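Long-range contacts in fatty acid synthase 1, isoform A (PDB 6FN6), which probably builds long-chain saturated fatty acids from acetyl- and malonyl-CoA with NADPH, this chain being its modifying region with dehydratase, enoylreductase and ketoreductase domains: residues A[299-304]-A[373-378]; A[602-607]-A[666-671]; A[118-123]-A[224-229]. One frame throughout, in Å; residues are numbered along the deposited sequence.

Contact 1. Residues A[299-304]-A[373-378]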
ATOM      1  N   SER A 299      69.764 -22.963 -20.015  1.00 99.30           N
ATOM      2  CA  SER A 299      69.289 -23.236 -21.364  1.00 96.22           C
ATOM      3  C   SER A 299      67.761 -23.251 -21.350  1.00 94.16           C
ATOM      4  O   SER A 299      67.142 -22.413 -20.694  1.00 89.82           O
ATOM      5  CB  SER A 299      69.864 -24.561 -21.878  1.00 97.64           C
ATOM      6  OG  SER A 299      69.482 -25.652 -21.057  1.00 98.17           O
ATOM      7  N   GLY A 300      67.147 -24.195 -22.058  1.00 79.18           N
ATOM      8  CA  GLY A 300      65.699 -24.260 -22.116  1.00 78.76           C
ATOM      9  C   GLY A 300      65.134 -25.259 -21.127  1.00 77.93           C
ATOM     10  O   GLY A 300      64.405 -26.176 -21.505  1.00 79.08           O
ATOM     11  N   ALA A 301      65.469 -25.076 -19.852  1.00 54.81           N
ATOM     12  CA  ALA A 301      64.986 -25.970 -18.806  1.00 52.57           C
ATOM     13  C   ALA A 301      63.554 -25.634 -18.406  1.00 49.76           C
ATOM     14  O   ALA A 301      63.224 -24.477 -18.149  1.00 45.22           O
ATOM     15  CB  ALA A 301      65.902 -25.903 -17.591  1.00 53.69           C
ATOM     16  N   VAL A 302      62.707 -26.658 -18.363  1.00 63.76           N
ATOM     17  CA  VAL A 302      61.316 -26.495 -17.957  1.00 59.98           C
ATOM     18  C   VAL A 302      61.173 -26.789 -16.464  1.00 57.47           C
ATOM     19  O   VAL A 302      60.265 -26.278 -15.808  1.00 58.75           O
ATOM     20  CB  VAL A 302      60.370 -27.382 -18.793  1.00 59.68           C
ATOM     21  CG1 VAL A 302      60.739 -28.847 -18.661  1.00 62.17           C
ATOM     22  CG2 VAL A 302      58.921 -27.154 -18.388  1.00 60.86           C
ATOM     23  N   LYS A 303      62.062 -27.628 -15.937  1.00 65.87           N
ATOM     24  CA  LYS A 303      62.095 -27.909 -14.505  1.00 67.67           C
ATOM     25  C   LYS A 303      63.441 -27.512 -13.909  1.00 66.54           C
ATOM     26  O   LYS A 303      64.494 -27.769 -14.495  1.00 70.09           O
ATOM     27  CB  LYS A 303      61.832 -29.393 -14.231  1.00 71.41           C
ATOM     28  CG  LYS A 303      60.371 -29.763 -14.014  1.00 75.25           C
ATOM     29  CD  LYS A 303      59.645 -30.029 -15.322  1.00 78.65           C
ATOM     30  CE  LYS A 303      58.208 -30.473 -15.079  1.00 81.45           C
ATOM     31  NZ  LYS A 303      57.497 -30.810 -16.344  1.00 81.98           N
ATOM     32  N   LEU A 304      63.395 -26.876 -12.741  1.00 49.52           N
ATOM     33  CA  LEU A 304      64.600 -26.434 -12.047  1.00 50.05           C
ATOM     34  C   LEU A 304      64.752 -27.143 -10.700  1.00 53.58           C
ATOM     35  O   LEU A 304      63.923 -26.977  -9.805  1.00 54.72           O
ATOM     36  CB  LEU A 304      64.568 -24.921 -11.843  1.00 47.99           C
ATOM     37  CG  LEU A 304      65.935 -24.250 -11.699  1.00 50.25           C
ATOM     38  CD1 LEU A 304      66.661 -24.239 -13.033  1.00 51.76           C
ATOM     39  CD2 LEU A 304      65.786 -22.839 -11.153  1.00 50.00           C
ATOM     40  N   ASN A 373      72.367 -34.475  -9.928  1.00101.43           N
ATOM     41  CA  ASN A 373      71.996 -33.538 -10.987  1.00 99.34           C
ATOM     42  C   ASN A 373      71.033 -32.438 -10.546  1.00 93.64           C
ATOM     43  O   ASN A 373      69.906 -32.354 -11.036  1.00 87.41           O
ATOM     44  CB  ASN A 373      71.370 -34.298 -12.154  1.00104.89           C
ATOM     45  CG  ASN A 373      72.327 -35.290 -12.779  1.00108.76           C
ATOM     46  OD1 ASN A 373      73.281 -34.907 -13.457  1.00108.72           O
ATOM     47  ND2 ASN A 373      72.075 -36.576 -12.557  1.00109.89           N
ATOM     48  N   CYS A 374      71.487 -31.595  -9.627  1.00 62.00           N
ATOM     49  CA  CYS A 374      70.728 -30.418  -9.222  1.00 60.62           C
ATOM     50  C   CYS A 374      71.181 -29.209 -10.036  1.00 57.26           C
ATOM     51  O   CYS A 374      72.310 -29.171 -10.521  1.00 58.20           O
ATOM     52  CB  CYS A 374      70.908 -30.147  -7.729  1.00 62.68           C
ATOM     53  SG  CYS A 374      70.279 -31.453  -6.660  1.00 66.89           S
ATOM     54  N   HIS A 375      70.308 -28.217 -10.177  1.00 64.20           N
ATOM     55  CA  HIS A 375      70.690 -26.970 -10.830  1.00 57.97           C
ATOM     56  C   HIS A 375      71.426 -26.064  -9.848  1.00 49.00           C
ATOM     57  O   HIS A 375      72.260 -25.252 -10.249  1.00 44.07           O
ATOM     58  CB  HIS A 375      69.467 -26.245 -11.397  1.00 54.34           C
ATOM     59  CG  HIS A 375      68.959 -26.826 -12.679  1.00 49.26           C
ATOM     60  ND1 HIS A 375      68.113 -27.912 -12.724  1.00 48.52           N
ATOM     61  CD2 HIS A 375      69.177 -26.466 -13.966  1.00 46.56           C
ATOM     62  CE1 HIS A 375      67.831 -28.198 -13.982  1.00 47.31           C
ATOM     63  NE2 HIS A 375      68.465 -27.335 -14.757  1.00 46.56           N
ATOM     64  N   PHE A 376      71.113 -26.198  -8.563  1.00 45.85           N
ATOM     65  CA  PHE A 376      71.809 -25.430  -7.540  1.00 44.13           C
ATOM     66  C   PHE A 376      71.733 -26.089  -6.169  1.00 48.18           C
ATOM     67  O   PHE A 376      70.895 -26.955  -5.924  1.00 46.54           O
ATOM     68  CB  PHE A 376      71.248 -24.007  -7.463  1.00 43.29           C
ATOM     69  CG  PHE A 376      69.837 -23.928  -6.938  1.00 41.96           C
ATOM     70  CD1 PHE A 376      69.586 -23.923  -5.576  1.00 43.28           C
ATOM     71  CD2 PHE A 376      68.765 -23.841  -7.811  1.00 41.71           C
ATOM     72  CE1 PHE A 376      68.292 -23.848  -5.094  1.00 43.04           C
ATOM     73  CE2 PHE A 376      67.468 -23.764  -7.336  1.00 42.86           C
ATOM     74  CZ  PHE A 376      67.232 -23.763  -5.976  1.00 42.06           C
ATOM     75  N   VAL A 377      72.633 -25.666  -5.287  1.00 49.96           N
ATOM     76  CA  VAL A 377      72.632 -26.093  -3.898  1.00 53.93           C
ATOM     77  C   VAL A 377      72.821 -24.854  -3.036  1.00 53.06           C
ATOM     78  O   VAL A 377      73.777 -24.102  -3.224  1.00 52.89           O
ATOM     79  CB  VAL A 377      73.728 -27.141  -3.617  1.00 51.52           C
ATOM     80  CG1 VAL A 377      73.768 -27.496  -2.135  1.00 52.68           C
ATOM     81  CG2 VAL A 377      73.498 -28.386  -4.450  1.00 51.46           C
ATOM     82  N   PHE A 378      71.902 -24.636  -2.102  1.00 51.09           N
ATOM     83  CA  PHE A 378      72.022 -23.521  -1.176  1.00 52.53           C
ATOM     84  C   PHE A 378      72.588 -23.995   0.158  1.00 56.51           C
ATOM     85  O   PHE A 378      72.243 -25.073   0.641  1.00 62.47           O
ATOM     86  CB  PHE A 378      70.672 -22.838  -0.959  1.00 51.50           C
ATOM     87  CG  PHE A 378      70.726 -21.702   0.020  1.00 52.80           C
ATOM     88  CD1 PHE A 378      71.129 -20.440  -0.383  1.00 51.83           C
ATOM     89  CD2 PHE A 378      70.382 -21.897   1.350  1.00 55.95           C
ATOM     90  CE1 PHE A 378      71.185 -19.394   0.518  1.00 52.51           C
ATOM     91  CE2 PHE A 378      70.435 -20.855   2.255  1.00 56.10           C
ATOM     92  CZ  PHE A 378      70.837 -19.601   1.839  1.00 55.07           C
TER
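Leu304 and His375 bring the entries of two neighbouring parallel strands, 303-309 and 374-380, together with 6.2 Å between their CA atoms, and no backbone hydrogen bond joins the two segments here. The strand order 359-362, 334-341, 303-309, 374-380, 402-409, 438-445, 426-433, with its antiparallel last hairpin, is that of a class I methyltransferase fold, consistent with the non-catalytic pseudo-methyltransferase domain of animal fatty acid synthases. The contact turns on the imidazole of His375, at the corner where its chain changes course. Leu304 CD1 lies over one face of that ring, 3.7 Å from its centroid in a CH-pi contact, displaced toward the CG-CD2 side so that it is 3.5 Å from His375 CG. The leucine's CG is anti to its backbone N (chi1 -155°), and from there CD1 extends over the ring. Around the rest of the imidazole, Lys303 O comes within 3.4 Å of His375 CE1, and Ala301 CB stands 4.1 Å from His375 NE2. His375 ND1 is hydrogen-bonded to the backbone N of Lys305, which fixes the rotation of the ring and probably favours a proton on NE2. Helix 279-296 covers the apolar side, touching Leu304 through Ile295 and Phe376 through Ile291 and Ile294. There the second leucine methyl, Leu304 CD2, meets the edge of the phenyl ring, 4.3 Å from Phe376 CE2.

Contact 2. Residues A[602-607]-A[666-671]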
ATOM      1  N   GLU A 602      32.646  27.383  -1.921  1.00 93.36           N
ATOM      2  CA  GLU A 602      33.707  27.739  -0.988  1.00 85.74           C
ATOM      3  C   GLU A 602      34.519  26.512  -0.595  1.00 78.46           C
ATOM      4  O   GLU A 602      33.973  25.529  -0.097  1.00 73.18           O
ATOM      5  CB  GLU A 602      33.115  28.399   0.260  1.00 83.77           C
ATOM      6  CG  GLU A 602      34.140  28.981   1.224  1.00 82.53           C
ATOM      7  CD  GLU A 602      34.749  30.276   0.724  1.00 84.60           C
ATOM      8  OE1 GLU A 602      34.619  30.571  -0.482  1.00 86.51           O
ATOM      9  OE2 GLU A 602      35.354  31.000   1.541  1.00 85.50           O
ATOM     10  N   THR A 603      35.828  26.577  -0.819  1.00 87.43           N
ATOM     11  CA  THR A 603      36.720  25.492  -0.431  1.00 83.11           C
ATOM     12  C   THR A 603      37.047  25.645   1.047  1.00 79.22           C
ATOM     13  O   THR A 603      37.630  26.645   1.464  1.00 81.37           O
ATOM     14  CB  THR A 603      38.016  25.487  -1.262  1.00 83.60           C
ATOM     15  OG1 THR A 603      37.695  25.572  -2.656  1.00 83.01           O
ATOM     16  CG2 THR A 603      38.810  24.210  -1.008  1.00 79.64           C
ATOM     17  N   CYS A 604      36.658  24.652   1.840  1.00 63.38           N
ATOM     18  CA  CYS A 604      36.851  24.700   3.284  1.00 58.39           C
ATOM     19  C   CYS A 604      37.868  23.666   3.752  1.00 53.17           C
ATOM     20  O   CYS A 604      38.108  22.662   3.080  1.00 51.74           O
ATOM     21  CB  CYS A 604      35.518  24.477   4.002  1.00 56.91           C
ATOM     22  SG  CYS A 604      34.225  25.660   3.552  1.00 58.26           S
ATOM     23  N   THR A 605      38.464  23.924   4.912  1.00 53.58           N
ATOM     24  CA  THR A 605      39.366  22.968   5.536  1.00 54.86           C
ATOM     25  C   THR A 605      38.571  22.128   6.525  1.00 50.31           C
ATOM     26  O   THR A 605      37.933  22.665   7.428  1.00 51.26           O
ATOM     27  CB  THR A 605      40.528  23.669   6.268  1.00 57.95           C
ATOM     28  OG1 THR A 605      41.130  24.639   5.403  1.00 51.01           O
ATOM     29  CG2 THR A 605      41.579  22.655   6.703  1.00 60.22           C
ATOM     30  N   VAL A 606      38.618  20.811   6.360  1.00 46.52           N
ATOM     31  CA  VAL A 606      37.799  19.921   7.170  1.00 44.28           C
ATOM     32  C   VAL A 606      38.510  19.589   8.474  1.00 46.00           C
ATOM     33  O   VAL A 606      39.686  19.224   8.478  1.00 46.40           O
ATOM     34  CB  VAL A 606      37.449  18.635   6.398  1.00 40.58           C
ATOM     35  CG1 VAL A 606      36.592  17.703   7.250  1.00 40.19           C
ATOM     36  CG2 VAL A 606      36.735  18.974   5.101  1.00 40.06           C
ATOM     37  N   TYR A 607      37.781  19.723   9.578  1.00 46.58           N
ATOM     38  CA  TYR A 607      38.292  19.365  10.894  1.00 47.93           C
ATOM     39  C   TYR A 607      37.552  18.143  11.422  1.00 46.03           C
ATOM     40  O   TYR A 607      38.163  17.193  11.911  1.00 47.75           O
ATOM     41  CB  TYR A 607      38.140  20.531  11.868  1.00 53.64           C
ATOM     42  CG  TYR A 607      39.229  21.569  11.746  1.00 58.42           C
ATOM     43  CD1 TYR A 607      39.334  22.357  10.607  1.00 60.98           C
ATOM     44  CD2 TYR A 607      40.152  21.765  12.765  1.00 61.78           C
ATOM     45  CE1 TYR A 607      40.325  23.310  10.486  1.00 65.45           C
ATOM     46  CE2 TYR A 607      41.149  22.718  12.654  1.00 65.35           C
ATOM     47  CZ  TYR A 607      41.230  23.486  11.511  1.00 67.58           C
ATOM     48  OH  TYR A 607      42.216  24.437  11.389  1.00 70.67           O
ATOM     49  N   CYS A 666      37.005  20.291   1.505  1.00 43.29           N
ATOM     50  CA  CYS A 666      35.725  20.099   0.835  1.00 42.75           C
ATOM     51  C   CYS A 666      35.199  21.414   0.275  1.00 47.71           C
ATOM     52  O   CYS A 666      35.368  22.471   0.884  1.00 45.86           O
ATOM     53  CB  CYS A 666      34.698  19.490   1.794  1.00 41.00           C
ATOM     54  SG  CYS A 666      33.119  19.060   1.009  1.00 41.39           S
ATOM     55  N   VAL A 667      34.583  21.345  -0.900  1.00 53.48           N
ATOM     56  CA  VAL A 667      33.927  22.502  -1.495  1.00 56.77           C
ATOM     57  C   VAL A 667      32.458  22.510  -1.085  1.00 58.13           C
ATOM     58  O   VAL A 667      31.695  21.628  -1.475  1.00 58.25           O
ATOM     59  CB  VAL A 667      34.075  22.501  -3.027  1.00 55.85           C
ATOM     60  CG1 VAL A 667      33.370  23.704  -3.637  1.00 57.72           C
ATOM     61  CG2 VAL A 667      35.543  22.489  -3.420  1.00 55.44           C
ATOM     62  N   ALA A 668      32.070  23.509  -0.298  1.00 45.83           N
ATOM     63  CA  ALA A 668      30.707  23.599   0.217  1.00 48.72           C
ATOM     64  C   ALA A 668      29.940  24.757  -0.417  1.00 55.05           C
ATOM     65  O   ALA A 668      30.531  25.755  -0.831  1.00 58.35           O
ATOM     66  CB  ALA A 668      30.730  23.749   1.731  1.00 49.41           C
ATOM     67  N   SER A 669      28.620  24.608  -0.501  1.00 69.86           N
ATOM     68  CA  SER A 669      27.746  25.654  -1.025  1.00 74.65           C
ATOM     69  C   SER A 669      27.347  26.641   0.073  1.00 76.98           C
ATOM     70  O   SER A 669      26.911  26.231   1.149  1.00 77.99           O
ATOM     71  CB  SER A 669      26.496  25.035  -1.652  1.00 74.77           C
ATOM     72  OG  SER A 669      25.559  26.035  -2.014  1.00 76.78           O
ATOM     73  N   LYS A 670      27.492  27.937  -0.198  1.00 73.32           N
ATOM     74  CA  LYS A 670      27.225  28.958   0.813  1.00 75.15           C
ATOM     75  C   LYS A 670      25.786  28.886   1.303  1.00 73.94           C
ATOM     76  O   LYS A 670      25.508  29.145   2.473  1.00 71.12           O
ATOM     77  CB  LYS A 670      27.495  30.360   0.267  1.00 80.02           C
ATOM     78  CG  LYS A 670      28.907  30.585  -0.253  1.00 81.88           C
ATOM     79  CD  LYS A 670      29.063  31.996  -0.804  1.00 85.75           C
ATOM     80  CE  LYS A 670      30.397  32.189  -1.511  1.00 86.24           C
ATOM     81  NZ  LYS A 670      31.548  32.187  -0.567  1.00 85.62           N
ATOM     82  N   ARG A 671      24.871  28.528   0.408  1.00 90.46           N
ATOM     83  CA  ARG A 671      23.468  28.421   0.777  1.00 88.55           C
ATOM     84  C   ARG A 671      23.307  27.422   1.912  1.00 83.80           C
ATOM     85  O   ARG A 671      22.495  27.625   2.815  1.00 81.41           O
ATOM     86  CB  ARG A 671      22.615  28.006  -0.421  1.00 90.24           C
ATOM     87  CG  ARG A 671      22.630  29.003  -1.569  1.00 91.72           C
ATOM     88  CD  ARG A 671      21.646  28.597  -2.652  1.00 93.12           C
ATOM     89  NE  ARG A 671      22.031  27.348  -3.305  1.00 93.93           N
ATOM     90  CZ  ARG A 671      22.711  27.268  -4.446  1.00 96.87           C
ATOM     91  NH1 ARG A 671      23.101  28.367  -5.083  1.00 97.82           N
ATOM     92  NH2 ARG A 671      23.006  26.080  -4.953  1.00 98.64           N
TER
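Glu602 to Cys604 pair with Cys666 to Ala668 as antiparallel strands in the non-Rossmann part of the enoylreductase, consistent with its medium-chain dehydrogenase/reductase fold. Glu602-Ala668 and Cys604-Cys666 are hydrogen-bonded pairs flanking the non-hydrogen-bonded pair Thr603-Val667, and a strong twist leaves the strand directions 126° apart. The firm part is the backbone: Cys604 N reaches Cys666 O at 2.7 Å, almost straight, and Ala668 N reaches Glu602 O at 2.8 Å. Cys604, Cys666 and Ala668 are buried, with Phe643 of strand 642-646 against all three, whereas Glu602, on the same face, lies at the end of the pairing. Val606 CG2 closes the other end of this apolar patch, 3.9 Å from Cys666 CB. The two sulphurs, Cys604 SG and Cys666 SG, are 7.2 Å apart and form no disulfide. Two places toward solvent are looser: on the exposed Thr603-Val667 face Thr603 OG1 merely touches Val667 CG2, and at the end of the pairing, on the side of Cys604, Lys670 NZ makes a long, weak salt bridge of 3.5 Å to Glu602 OE1. Glu602 OE2 lies near the like-charged Asp647, so Lys670 probably eases a local excess of negative charge, while the main-chain bonds set the pairing.

Contact 3. Residues A[118-123]-A[224-229]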
ATOM      1  N   GLU A 118       4.863   3.559 -33.543  1.00 82.33           N
ATOM      2  CA  GLU A 118       5.564   3.508 -34.819  1.00 89.64           C
ATOM      3  C   GLU A 118       7.075   3.506 -34.611  1.00 86.48           C
ATOM      4  O   GLU A 118       7.575   4.020 -33.609  1.00 81.51           O
ATOM      5  CB  GLU A 118       5.154   4.693 -35.697  1.00100.91           C
ATOM      6  CG  GLU A 118       3.775   4.552 -36.325  1.00110.11           C
ATOM      7  CD  GLU A 118       3.737   3.498 -37.415  1.00114.91           C
ATOM      8  OE1 GLU A 118       4.795   2.900 -37.703  1.00115.75           O
ATOM      9  OE2 GLU A 118       2.648   3.270 -37.985  1.00118.06           O
ATOM     10  N   GLU A 119       7.793   2.918 -35.563  1.00 64.45           N
ATOM     11  CA  GLU A 119       9.246   2.809 -35.486  1.00 63.16           C
ATOM     12  C   GLU A 119       9.924   4.167 -35.326  1.00 57.99           C
ATOM     13  O   GLU A 119       9.449   5.178 -35.842  1.00 58.76           O
ATOM     14  CB  GLU A 119       9.790   2.112 -36.736  1.00 73.69           C
ATOM     15  CG  GLU A 119       9.452   0.631 -36.818  1.00 84.21           C
ATOM     16  CD  GLU A 119      10.178  -0.071 -37.952  1.00 94.31           C
ATOM     17  OE1 GLU A 119      11.417   0.061 -38.039  1.00 97.67           O
ATOM     18  OE2 GLU A 119       9.509  -0.753 -38.756  1.00 98.19           O
ATOM     19  N   GLN A 120      11.040   4.173 -34.604  1.00 67.97           N
ATOM     20  CA  GLN A 120      11.831   5.381 -34.407  1.00 63.18           C
ATOM     21  C   GLN A 120      12.907   5.499 -35.482  1.00 62.20           C
ATOM     22  O   GLN A 120      13.323   4.497 -36.068  1.00 58.66           O
ATOM     23  CB  GLN A 120      12.477   5.383 -33.020  1.00 58.59           C
ATOM     24  CG  GLN A 120      11.496   5.518 -31.869  1.00 57.50           C
ATOM     25  CD  GLN A 120      12.147   5.273 -30.519  1.00 54.13           C
ATOM     26  OE1 GLN A 120      12.279   6.187 -29.706  1.00 52.91           O
ATOM     27  NE2 GLN A 120      12.557   4.033 -30.274  1.00 52.39           N
ATOM     28  N   THR A 121      13.355   6.723 -35.741  1.00 64.19           N
ATOM     29  CA  THR A 121      14.453   6.948 -36.674  1.00 62.12           C
ATOM     30  C   THR A 121      15.777   6.635 -35.980  1.00 56.60           C
ATOM     31  O   THR A 121      16.061   7.197 -34.922  1.00 57.07           O
ATOM     32  CB  THR A 121      14.485   8.397 -37.193  1.00 66.16           C
ATOM     33  OG1 THR A 121      13.195   8.768 -37.694  1.00 68.81           O
ATOM     34  CG2 THR A 121      15.512   8.540 -38.304  1.00 68.93           C
ATOM     35  N   PRO A 122      16.589   5.732 -36.561  1.00 43.96           N
ATOM     36  CA  PRO A 122      17.858   5.389 -35.907  1.00 41.14           C
ATOM     37  C   PRO A 122      18.739   6.600 -35.626  1.00 41.89           C
ATOM     38  O   PRO A 122      18.749   7.546 -36.410  1.00 42.58           O
ATOM     39  CB  PRO A 122      18.536   4.455 -36.916  1.00 41.80           C
ATOM     40  CG  PRO A 122      17.423   3.876 -37.709  1.00 43.47           C
ATOM     41  CD  PRO A 122      16.382   4.954 -37.797  1.00 45.77           C
ATOM     42  N   SER A 123      19.461   6.561 -34.511  1.00 49.60           N
ATOM     43  CA  SER A 123      20.381   7.633 -34.152  1.00 49.27           C
ATOM     44  C   SER A 123      21.621   7.589 -35.037  1.00 50.22           C
ATOM     45  O   SER A 123      22.190   6.523 -35.269  1.00 48.87           O
ATOM     46  CB  SER A 123      20.784   7.526 -32.680  1.00 51.05           C
ATOM     47  OG  SER A 123      21.670   8.571 -32.316  1.00 52.02           O
ATOM     48  N   PRO A 224      12.979  -5.987 -35.694  1.00 45.96           N
ATOM     49  CA  PRO A 224      13.207  -4.672 -35.080  1.00 44.97           C
ATOM     50  C   PRO A 224      12.859  -4.617 -33.593  1.00 45.44           C
ATOM     51  O   PRO A 224      11.836  -5.170 -33.182  1.00 43.97           O
ATOM     52  CB  PRO A 224      12.273  -3.743 -35.871  1.00 45.09           C
ATOM     53  CG  PRO A 224      11.913  -4.478 -37.105  1.00 46.99           C
ATOM     54  CD  PRO A 224      11.950  -5.928 -36.748  1.00 47.91           C
ATOM     55  N   VAL A 225      13.701  -3.954 -32.804  1.00 51.29           N
ATOM     56  CA  VAL A 225      13.405  -3.713 -31.397  1.00 46.77           C
ATOM     57  C   VAL A 225      13.446  -2.208 -31.147  1.00 46.57           C
ATOM     58  O   VAL A 225      14.298  -1.505 -31.688  1.00 41.90           O
ATOM     59  CB  VAL A 225      14.384  -4.469 -30.469  1.00 42.34           C
ATOM     60  CG1 VAL A 225      15.817  -4.021 -30.711  1.00 39.00           C
ATOM     61  CG2 VAL A 225      13.998  -4.276 -29.012  1.00 38.18           C
ATOM     62  N   GLN A 226      12.520  -1.723 -30.326  1.00 52.78           N
ATOM     63  CA  GLN A 226      12.391  -0.295 -30.056  1.00 48.62           C
ATOM     64  C   GLN A 226      12.442  -0.003 -28.563  1.00 45.76           C
ATOM     65  O   GLN A 226      11.940  -0.778 -27.751  1.00 46.99           O
ATOM     66  CB  GLN A 226      11.086   0.246 -30.643  1.00 53.84           C
ATOM     67  CG  GLN A 226      10.893  -0.046 -32.121  1.00 57.44           C
ATOM     68  CD  GLN A 226      11.848   0.738 -32.998  1.00 60.35           C
ATOM     69  OE1 GLN A 226      12.319   1.810 -32.617  1.00 63.15           O
ATOM     70  NE2 GLN A 226      12.137   0.209 -34.180  1.00 60.95           N
ATOM     71  N   TRP A 227      13.065   1.116 -28.210  1.00 44.46           N
ATOM     72  CA  TRP A 227      13.101   1.578 -26.829  1.00 42.63           C
ATOM     73  C   TRP A 227      12.618   3.018 -26.735  1.00 42.99           C
ATOM     74  O   TRP A 227      13.302   3.943 -27.174  1.00 46.43           O
ATOM     75  CB  TRP A 227      14.511   1.452 -26.255  1.00 43.10           C
ATOM     76  CG  TRP A 227      14.732   2.259 -25.004  1.00 39.29           C
ATOM     77  CD1 TRP A 227      15.654   3.248 -24.820  1.00 36.51           C
ATOM     78  CD2 TRP A 227      14.011   2.153 -23.771  1.00 39.33           C
ATOM     79  NE1 TRP A 227      15.559   3.757 -23.550  1.00 37.85           N
ATOM     80  CE2 TRP A 227      14.555   3.103 -22.884  1.00 38.63           C
ATOM     81  CE3 TRP A 227      12.958   1.345 -23.329  1.00 42.57           C
ATOM     82  CZ2 TRP A 227      14.082   3.270 -21.582  1.00 39.15           C
ATOM     83  CZ3 TRP A 227      12.491   1.510 -22.033  1.00 42.75           C
ATOM     84  CH2 TRP A 227      13.052   2.467 -21.177  1.00 40.73           C
ATOM     85  N   TYR A 228      11.426   3.193 -26.171  1.00 44.77           N
ATOM     86  CA  TYR A 228      10.840   4.515 -25.966  1.00 46.44           C
ATOM     87  C   TYR A 228      11.055   4.963 -24.523  1.00 47.21           C
ATOM     88  O   TYR A 228      10.375   4.495 -23.613  1.00 44.09           O
ATOM     89  CB  TYR A 228       9.351   4.499 -26.302  1.00 42.38           C
ATOM     90  CG  TYR A 228       9.035   3.891 -27.650  1.00 42.62           C
ATOM     91  CD1 TYR A 228       8.832   2.524 -27.786  1.00 41.75           C
ATOM     92  CD2 TYR A 228       8.939   4.683 -28.787  1.00 44.89           C
ATOM     93  CE1 TYR A 228       8.544   1.962 -29.015  1.00 45.84           C
ATOM     94  CE2 TYR A 228       8.650   4.129 -30.022  1.00 45.74           C
ATOM     95  CZ  TYR A 228       8.454   2.768 -30.129  1.00 44.33           C
ATOM     96  OH  TYR A 228       8.167   2.212 -31.354  1.00 44.86           O
ATOM     97  N   SER A 229      12.008   5.868 -24.324  1.00 45.49           N
ATOM     98  CA  SER A 229      12.430   6.268 -22.984  1.00 47.92           C
ATOM     99  C   SER A 229      11.371   7.076 -22.227  1.00 49.57           C
ATOM    100  O   SER A 229      11.299   7.008 -20.997  1.00 47.16           O
ATOM    101  CB  SER A 229      13.729   7.075 -23.067  1.00 48.22           C
ATOM    102  OG  SER A 229      13.572   8.219 -23.887  1.00 50.46           O
TER
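The phenol ring of Tyr228 has Gln120 NE2 over one face, toward the rim, and Glu118 O at its edge, in the ring plane. Amide and ring planes are 24° apart: Gln120 NE2 stands 3.9 Å above the plane of the Tyr228 ring, and Gln120 CD is 3.7 Å from Tyr228 CE2. Tyr228 and Gln120 thereby join 118-123, in the stretch that probably links the two predicted hotdog folds of the dehydratase, to strand 223-228 of the C-terminal one. Separately, within its own segment, the Trp227 indole carries Ser229 CA over one face.

Gln120 does most of the work. Its chain is extended, CD anti to CA (chi2 170°), and it slides past Gln226 in the opposite direction. Its NE2 gives two bonds, both close to the plane of its own amide: one to Gln226 OE1 at 3.2 Å, nearly straight, and one to Trp227 O, also 3.2 Å from Gln120 NE2. Gln226 OE1 in turn receives a second, weak bond from the backbone Gln120 N at 3.3 Å, so a single oxygen holds both the main chain and the side-chain end of Gln120. Gln226 NE2 has a weak bond to Thr161 OG1 on strand 161-164, and Glu119 CG passes 3.8 Å from that same Gln226 NE2, the two side chains crossing at about a right angle. Tyr228 OH donates to Glu118 O at 3.0 Å, approaching from above the carbonyl plane (63° out of it).

All the bonds are between neutral groups, and two acceptors, Glu118 O and Trp227 O, are main-chain carbonyls. The probable linker is therefore held on this partly exposed surface by amide and phenol hydrogen bonding, while no salt bridge crosses between the segments.

Overall arrangement
Followed from the N terminus, the contacts come in the order 3, 1, 2, each closing before the next opens, so none nests in or crosses another. Contact 3 closes a loop of about 100 residues, tying the probable dehydratase linker to a strand of the predicted C-terminal hotdog; the predicted proton donor Asp175 lies within that loop. Contact 1, joining adjacent strands of the methyltransferase-like domain, closes a loop that contains strands 334-341 and 359-362. Contact 2 closes the last, enclosing strands 642-646 and 652-656 of the enoylreductase. The contacts lie in different domains, and their centres are far apart, about 66 Å between contacts 1 and 3, 63 Å between 1 and 2, and 45 Å between 2 and 3.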